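Local coordinates for uncharacterized protein (Bacteroides vulgatus, PDB 4R8O) that is of unknown function but folds as a single-layer antiparallel beta sheet of the DUF3836 family, a sheet thought to have evolved from beta-hairpin repeats, at residues Tyr71-Asn75 with Lys76-Thr80; Lys84-Ser87 with Lys88-Glu91. All coordinates share one frame; numbering follows the deposited sequence.

Contact 1: residues Tyr71-Asn75 with Lys76-Thr80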
ATOM      1  N   TYR A  71      -8.958  -0.091  -5.909  1.00 43.96           N
ATOM      2  CA  TYR A  71     -10.233  -0.780  -5.725  1.00 47.37           C
ATOM      3  C   TYR A  71     -11.315   0.055  -6.355  1.00 51.40           C
ATOM      4  O   TYR A  71     -11.276   1.284  -6.256  1.00 51.47           O
ATOM      5  CB  TYR A  71     -10.507  -0.957  -4.252  1.00 47.94           C
ATOM      6  CG  TYR A  71      -9.487  -1.806  -3.474  1.00 48.42           C
ATOM      7  CD1 TYR A  71      -9.563  -3.208  -3.467  1.00 51.19           C
ATOM      8  CD2 TYR A  71      -8.482  -1.206  -2.694  1.00 50.68           C
ATOM      9  CE1 TYR A  71      -8.665  -3.989  -2.730  1.00 52.97           C
ATOM     10  CE2 TYR A  71      -7.576  -1.986  -1.948  1.00 49.33           C
ATOM     11  CZ  TYR A  71      -7.681  -3.372  -1.974  1.00 54.01           C
ATOM     12  OH  TYR A  71      -6.824  -4.161  -1.241  1.00 66.89           O
ATOM     13  N   THR A  72     -12.227  -0.606  -7.065  1.00 54.93           N
ATOM     14  CA  THR A  72     -13.350   0.042  -7.712  1.00 55.58           C
ATOM     15  C   THR A  72     -14.609  -0.677  -7.314  1.00 61.12           C
ATOM     16  O   THR A  72     -14.659  -1.916  -7.310  1.00 58.10           O
ATOM     17  CB  THR A  72     -13.191  -0.026  -9.207  1.00 61.18           C
ATOM     18  OG1 THR A  72     -11.911   0.522  -9.544  1.00 62.12           O
ATOM     19  CG2 THR A  72     -14.308   0.746  -9.912  1.00 63.35           C
ATOM     20  N   TYR A  73     -15.630   0.103  -6.998  1.00 64.58           N
ATOM     21  CA  TYR A  73     -16.859  -0.428  -6.468  1.00 71.96           C
ATOM     22  C   TYR A  73     -17.933  -0.210  -7.514  1.00 79.93           C
ATOM     23  O   TYR A  73     -18.239   0.924  -7.854  1.00 82.99           O
ATOM     24  CB  TYR A  73     -17.193   0.233  -5.129  1.00 73.44           C
ATOM     25  CG  TYR A  73     -16.090   0.053  -4.097  1.00 72.07           C
ATOM     26  CD1 TYR A  73     -15.940  -1.151  -3.409  1.00 74.51           C
ATOM     27  CD2 TYR A  73     -15.177   1.083  -3.827  1.00 74.28           C
ATOM     28  CE1 TYR A  73     -14.931  -1.320  -2.463  1.00 72.36           C
ATOM     29  CE2 TYR A  73     -14.155   0.922  -2.896  1.00 68.63           C
ATOM     30  CZ  TYR A  73     -14.026  -0.287  -2.224  1.00 70.82           C
ATOM     31  OH  TYR A  73     -13.019  -0.439  -1.304  1.00 59.02           O
ATOM     32  N   GLY A  74     -18.480  -1.320  -8.012  1.00 87.63           N
ATOM     33  CA  GLY A  74     -19.607  -1.354  -8.933  1.00 92.08           C
ATOM     34  C   GLY A  74     -20.789  -1.572  -8.020  1.00 94.53           C
ATOM     35  O   GLY A  74     -20.641  -1.555  -6.804  1.00 90.27           O
ATOM     36  N   ASN A  75     -21.966  -1.771  -8.584  1.00 99.59           N
ATOM     37  CA  ASN A  75     -23.181  -1.897  -7.767  1.00102.28           C
ATOM     38  C   ASN A  75     -23.403  -3.319  -7.281  1.00103.25           C
ATOM     39  O   ASN A  75     -24.143  -3.547  -6.318  1.00 91.18           O
ATOM     40  CB  ASN A  75     -24.391  -1.319  -8.516  1.00 98.92           C
ATOM     41  CG  ASN A  75     -24.292   0.194  -8.710  1.00 99.78           C
ATOM     42  OD1 ASN A  75     -23.613   0.896  -7.948  1.00 98.98           O
ATOM     43  ND2 ASN A  75     -24.968   0.704  -9.735  1.00 99.46           N
ATOM     44  N   LYS A  76     -22.737  -4.263  -7.933  1.00104.30           N
ATOM     45  CA  LYS A  76     -22.755  -5.643  -7.525  1.00110.43           C
ATOM     46  C   LYS A  76     -21.371  -6.258  -7.396  1.00106.39           C
ATOM     47  O   LYS A  76     -21.270  -7.430  -7.019  1.00104.18           O
ATOM     48  CB  LYS A  76     -23.616  -6.411  -8.532  1.00117.72           C
ATOM     49  CG  LYS A  76     -25.101  -6.095  -8.419  1.00120.77           C
ATOM     50  CD  LYS A  76     -25.902  -6.689  -9.562  1.00122.79           C
ATOM     51  CE  LYS A  76     -27.362  -6.287  -9.434  1.00127.51           C
ATOM     52  NZ  LYS A  76     -28.238  -7.045 -10.364  1.00129.53           N
ATOM     53  N   SER A  77     -20.327  -5.447  -7.599  1.00 97.95           N
ATOM     54  CA  SER A  77     -19.008  -5.952  -7.894  1.00 90.16           C
ATOM     55  C   SER A  77     -17.894  -4.986  -7.474  1.00 81.33           C
ATOM     56  O   SER A  77     -17.979  -3.784  -7.717  1.00 77.21           O
ATOM     57  CB  SER A  77     -18.960  -6.227  -9.400  1.00 93.40           C
ATOM     58  OG  SER A  77     -17.665  -6.485  -9.873  1.00107.02           O
HETATM   59  N   MSE A  78     -16.880  -5.520  -6.805  1.00 72.10           N
HETATM   60  CA  MSE A  78     -15.642  -4.792  -6.595  1.00 71.70           C
HETATM   61  C   MSE A  78     -14.591  -5.290  -7.533  1.00 70.31           C
HETATM   62  O   MSE A  78     -14.383  -6.489  -7.643  1.00 71.47           O
HETATM   63  CB  MSE A  78     -15.090  -4.956  -5.195  1.00 75.10           C
HETATM   64  CG  MSE A  78     -13.965  -3.951  -4.939  1.00 73.34           C
HETATM   65 SE   MSE A  78     -13.312  -4.082  -3.098  0.75 79.13          SE
HETATM   66  CE  MSE A  78     -12.610  -5.914  -3.040  1.00 74.37           C
ATOM     67  N   THR A  79     -13.859  -4.367  -8.149  1.00 69.49           N
ATOM     68  CA  THR A  79     -12.720  -4.703  -9.001  1.00 66.14           C
ATOM     69  C   THR A  79     -11.414  -4.195  -8.392  1.00 69.97           C
ATOM     70  O   THR A  79     -11.289  -2.999  -8.082  1.00 76.75           O
ATOM     71  CB  THR A  79     -12.888  -4.092 -10.384  1.00 68.79           C
ATOM     72  OG1 THR A  79     -14.206  -4.390 -10.878  1.00 73.21           O
ATOM     73  CG2 THR A  79     -11.829  -4.631 -11.341  1.00 72.56           C
ATOM     74  N   THR A  80     -10.427  -5.090  -8.275  1.00 66.98           N
ATOM     75  CA  THR A  80      -9.125  -4.761  -7.697  1.00 56.67           C
ATOM     76  C   THR A  80      -8.096  -4.902  -8.790  1.00 51.36           C
ATOM     77  O   THR A  80      -8.032  -5.926  -9.475  1.00 53.33           O
ATOM     78  CB  THR A  80      -8.752  -5.676  -6.516  1.00 57.82           C
ATOM     79  OG1 THR A  80      -8.057  -6.826  -6.992  1.00 72.11           O
ATOM     80  CG2 THR A  80      -9.969  -6.137  -5.781  1.00 54.99           C
TER
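Met78, present as selenomethionine, touches the rings of both Tyr71 and Tyr73 across an antiparallel hairpin. Its CG sits anti to the backbone N (chi1 -168°), and the chain stays straight as far as SE. This carries SE alongside Tyr73, the two side chains pointing the same way. Met78 SE is 3.3 Å from Tyr73 CE1, and Met78 CG is 3.7 Å from the same CE1. The last torsion then bends the chain (chi3 63°), and Met78 CE comes to 4.1 Å from Tyr71 CD1. The Tyr71 side chain crosses Met78 at a slant, with Tyr71 CD1 3.9 Å from Met78 SE. Both are Met-aromatic contacts, and in both the selenium approaches the ring obliquely. On the same side of the sheet Thr80 adds a methyl, which also meets the Tyr71 ring obliquely: Thr80 CG2 is 3.8 Å from Tyr71 CD1. Tyr71 with Thr80 and Tyr73 with Met78 are non-hydrogen-bonded antiparallel pairs, which sets these side chains next to each other.

Thr72 and Thr79 point to the other face of the sheet and form the hydrogen-bonded pair. Thr72 N gives its hydrogen to Thr79 O at 2.8 Å. Thr79 N bonds back to Thr72 O at 2.7 Å. Gly74 N bonds to Ser77 O, and Asn75 and Lys76 form the tip of the loop.

The hairpin joins strands 62-73 and 78-86, and a further strand flanks each of them. On the side of strand 48-57, Tyr73 OH bonds to Arg48 O and the Tyr71 backbone pairs with Thr49. On the other side, strand 91-102 pairs its Met102 and Val100 with Met78 and Thr80.

Contact 2: residues Lys84-Ser87 with Lys88-Glu91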
ATOM      1  N   LYS A  84       2.546  -2.249 -10.811  1.00 54.31           N
ATOM      2  CA  LYS A  84       3.937  -2.342 -10.352  1.00 58.84           C
ATOM      3  C   LYS A  84       4.666  -1.089 -10.774  1.00 61.29           C
ATOM      4  O   LYS A  84       4.390  -0.530 -11.846  1.00 55.90           O
ATOM      5  CB  LYS A  84       4.621  -3.598 -10.897  1.00 63.43           C
ATOM      6  CG  LYS A  84       5.987  -3.854 -10.265  1.00 74.44           C
ATOM      7  CD  LYS A  84       6.347  -5.349 -10.130  1.00 79.93           C
ATOM      8  CE  LYS A  84       7.106  -5.692  -8.831  1.00 84.54           C
ATOM      9  NZ  LYS A  84       8.113  -4.706  -8.317  1.00 86.65           N
ATOM     10  N   TRP A  85       5.553  -0.624  -9.899  1.00 63.34           N
ATOM     11  CA  TRP A  85       6.345   0.582 -10.140  1.00 61.16           C
ATOM     12  C   TRP A  85       7.466   0.274 -11.125  1.00 64.18           C
ATOM     13  O   TRP A  85       8.136  -0.742 -10.996  1.00 61.79           O
ATOM     14  CB  TRP A  85       6.963   1.066  -8.809  1.00 59.39           C
ATOM     15  CG  TRP A  85       7.766   2.301  -8.962  1.00 54.12           C
ATOM     16  CD1 TRP A  85       9.130   2.397  -8.997  1.00 55.13           C
ATOM     17  CD2 TRP A  85       7.262   3.626  -9.145  1.00 47.50           C
ATOM     18  NE1 TRP A  85       9.510   3.717  -9.171  1.00 51.28           N
ATOM     19  CE2 TRP A  85       8.379   4.489  -9.260  1.00 48.33           C
ATOM     20  CE3 TRP A  85       5.981   4.174  -9.213  1.00 50.06           C
ATOM     21  CZ2 TRP A  85       8.247   5.866  -9.464  1.00 47.79           C
ATOM     22  CZ3 TRP A  85       5.836   5.572  -9.417  1.00 48.93           C
ATOM     23  CH2 TRP A  85       6.967   6.392  -9.530  1.00 49.77           C
ATOM     24  N   ASN A  86       7.699   1.149 -12.090  1.00 69.68           N
ATOM     25  CA  ASN A  86       8.872   1.020 -12.920  1.00 72.22           C
ATOM     26  C   ASN A  86       9.734   2.240 -12.787  1.00 72.73           C
ATOM     27  O   ASN A  86       9.293   3.360 -13.038  1.00 71.74           O
ATOM     28  CB  ASN A  86       8.548   0.765 -14.373  1.00 80.31           C
ATOM     29  CG  ASN A  86       9.800   0.691 -15.233  1.00 87.68           C
ATOM     30  OD1 ASN A  86      10.920   0.962 -14.768  1.00111.67           O
ATOM     31  ND2 ASN A  86       9.630   0.338 -16.486  1.00 89.39           N
ATOM     32  N   SER A  87      10.994   1.968 -12.472  1.00 74.83           N
ATOM     33  CA  SER A  87      11.978   2.990 -12.217  1.00 77.89           C
ATOM     34  C   SER A  87      12.238   3.846 -13.429  1.00 83.61           C
ATOM     35  O   SER A  87      12.004   5.062 -13.392  1.00 86.10           O
ATOM     36  CB  SER A  87      13.263   2.351 -11.734  1.00 76.56           C
ATOM     37  OG  SER A  87      13.028   1.783 -10.458  1.00 76.37           O
ATOM     38  N   LYS A  88      12.639   3.197 -14.520  1.00 86.94           N
ATOM     39  CA  LYS A  88      13.032   3.909 -15.744  1.00 86.24           C
ATOM     40  C   LYS A  88      11.897   4.759 -16.303  1.00 86.92           C
ATOM     41  O   LYS A  88      12.166   5.784 -16.904  1.00 89.40           O
ATOM     42  CB  LYS A  88      13.674   2.964 -16.804  1.00 85.45           C
ATOM     43  CG  LYS A  88      15.075   2.513 -16.386  1.00 88.02           C
ATOM     44  CD  LYS A  88      15.857   1.754 -17.457  1.00 85.59           C
ATOM     45  CE  LYS A  88      17.290   1.523 -16.975  1.00 87.17           C
ATOM     46  NZ  LYS A  88      18.146   0.759 -17.925  1.00 88.80           N
ATOM     47  N   LYS A  89      10.645   4.371 -16.060  1.00 86.40           N
ATOM     48  CA  LYS A  89       9.501   5.172 -16.487  1.00 81.48           C
ATOM     49  C   LYS A  89       9.058   6.128 -15.386  1.00 78.94           C
ATOM     50  O   LYS A  89       8.550   7.201 -15.688  1.00 80.48           O
ATOM     51  CB  LYS A  89       8.366   4.281 -16.988  1.00 79.04           C
ATOM     52  CG  LYS A  89       7.876   4.704 -18.352  1.00 84.83           C
ATOM     53  CD  LYS A  89       6.757   3.835 -18.895  1.00 84.47           C
ATOM     54  CE  LYS A  89       7.255   2.463 -19.320  1.00 86.40           C
ATOM     55  NZ  LYS A  89       8.270   2.468 -20.415  1.00 85.09           N
ATOM     56  N   LYS A  90       9.290   5.752 -14.129  1.00 73.79           N
ATOM     57  CA  LYS A  90       8.848   6.515 -12.962  1.00 77.33           C
ATOM     58  C   LYS A  90       7.321   6.555 -12.888  1.00 72.11           C
ATOM     59  O   LYS A  90       6.718   7.602 -12.651  1.00 76.54           O
ATOM     60  CB  LYS A  90       9.451   7.929 -12.905  1.00 87.14           C
ATOM     61  CG  LYS A  90      10.965   7.933 -12.927  1.00 92.28           C
ATOM     62  CD  LYS A  90      11.520   9.332 -12.806  1.00 92.35           C
ATOM     63  CE  LYS A  90      13.037   9.293 -12.854  1.00 97.90           C
ATOM     64  NZ  LYS A  90      13.616  10.649 -13.045  1.00101.75           N
ATOM     65  N   GLU A  91       6.711   5.395 -13.094  1.00 62.85           N
ATOM     66  CA  GLU A  91       5.265   5.257 -13.148  1.00 58.44           C
ATOM     67  C   GLU A  91       4.840   3.949 -12.557  1.00 55.61           C
ATOM     68  O   GLU A  91       5.587   2.976 -12.636  1.00 47.17           O
ATOM     69  CB  GLU A  91       4.797   5.247 -14.587  1.00 61.82           C
ATOM     70  CG  GLU A  91       5.054   6.554 -15.313  1.00 67.15           C
ATOM     71  CD  GLU A  91       4.492   6.572 -16.708  1.00 63.88           C
ATOM     72  OE1 GLU A  91       3.626   5.725 -17.046  1.00 56.48           O
ATOM     73  OE2 GLU A  91       4.935   7.461 -17.468  1.00 71.47           O
TER
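Trp85 lays its indole against the Lys90-Glu91 backbone, beside a G1 beta bulge in which Lys90 and Glu91 both face Asn86. From Trp85 CB, CG stands anti to the backbone N (chi1 -179°), and the six-membered ring is carried across to the returning chain. CD2 of Trp85 is the first ring atom to arrive, 3.9 Å from Glu91 O. Next along the rim, Trp85 CE3 is 3.5 Å from Glu91 C, and CZ3 touches the same carbon. At the far end Trp85 CH2 reaches Lys90 O at 3.4 Å, while Trp85 CZ2 is 3.6 Å from Lys90 CA. Glu91 N lies over one face of the indole, offset toward its rim. Tyr92 meets the indole edge-to-face. Exchanging this tryptophan for an alanine would probably uncover the Lys90-Glu91 peptide and leave the Tyr92 ring without its aromatic partner.

The bulge rests on two backbone bonds. Asn86 N bonds to Glu91 O at 2.8 Å, and Glu91 N returns a longer bond of 3.3 Å to Asn86 O. Lys90 N bonds weakly to Asn86 O and to Ser87 O. Lys90 has a positive phi, the usual left-handed conformation at this bulge position. Lys88 and Lys89 form a type I turn, and their side chains lead away from strand 78-86. The Asn86 side chain closes an Asx turn: its OD1 takes a weak, bent bond of 2.8 Å from Lys88 N.

Both contacts lie at the surface, though Thr80 in contact 1 is buried. They share strand 78-86 but lie at its two ends, with centres about 26 Å apart. Contact 1 brings the chain into that strand from strand 62-73. Contact 2 takes it out toward strand 91-102. Two successive hairpins of the one sheet are thus made in series. Their chemistry differs. In contact 1 side chain meets side chain, with selenium and a methyl against tyrosines and a regular register. In contact 2 an indole covers peptide groups, the register slips by a bulge, and the turn itself is rich in lysine.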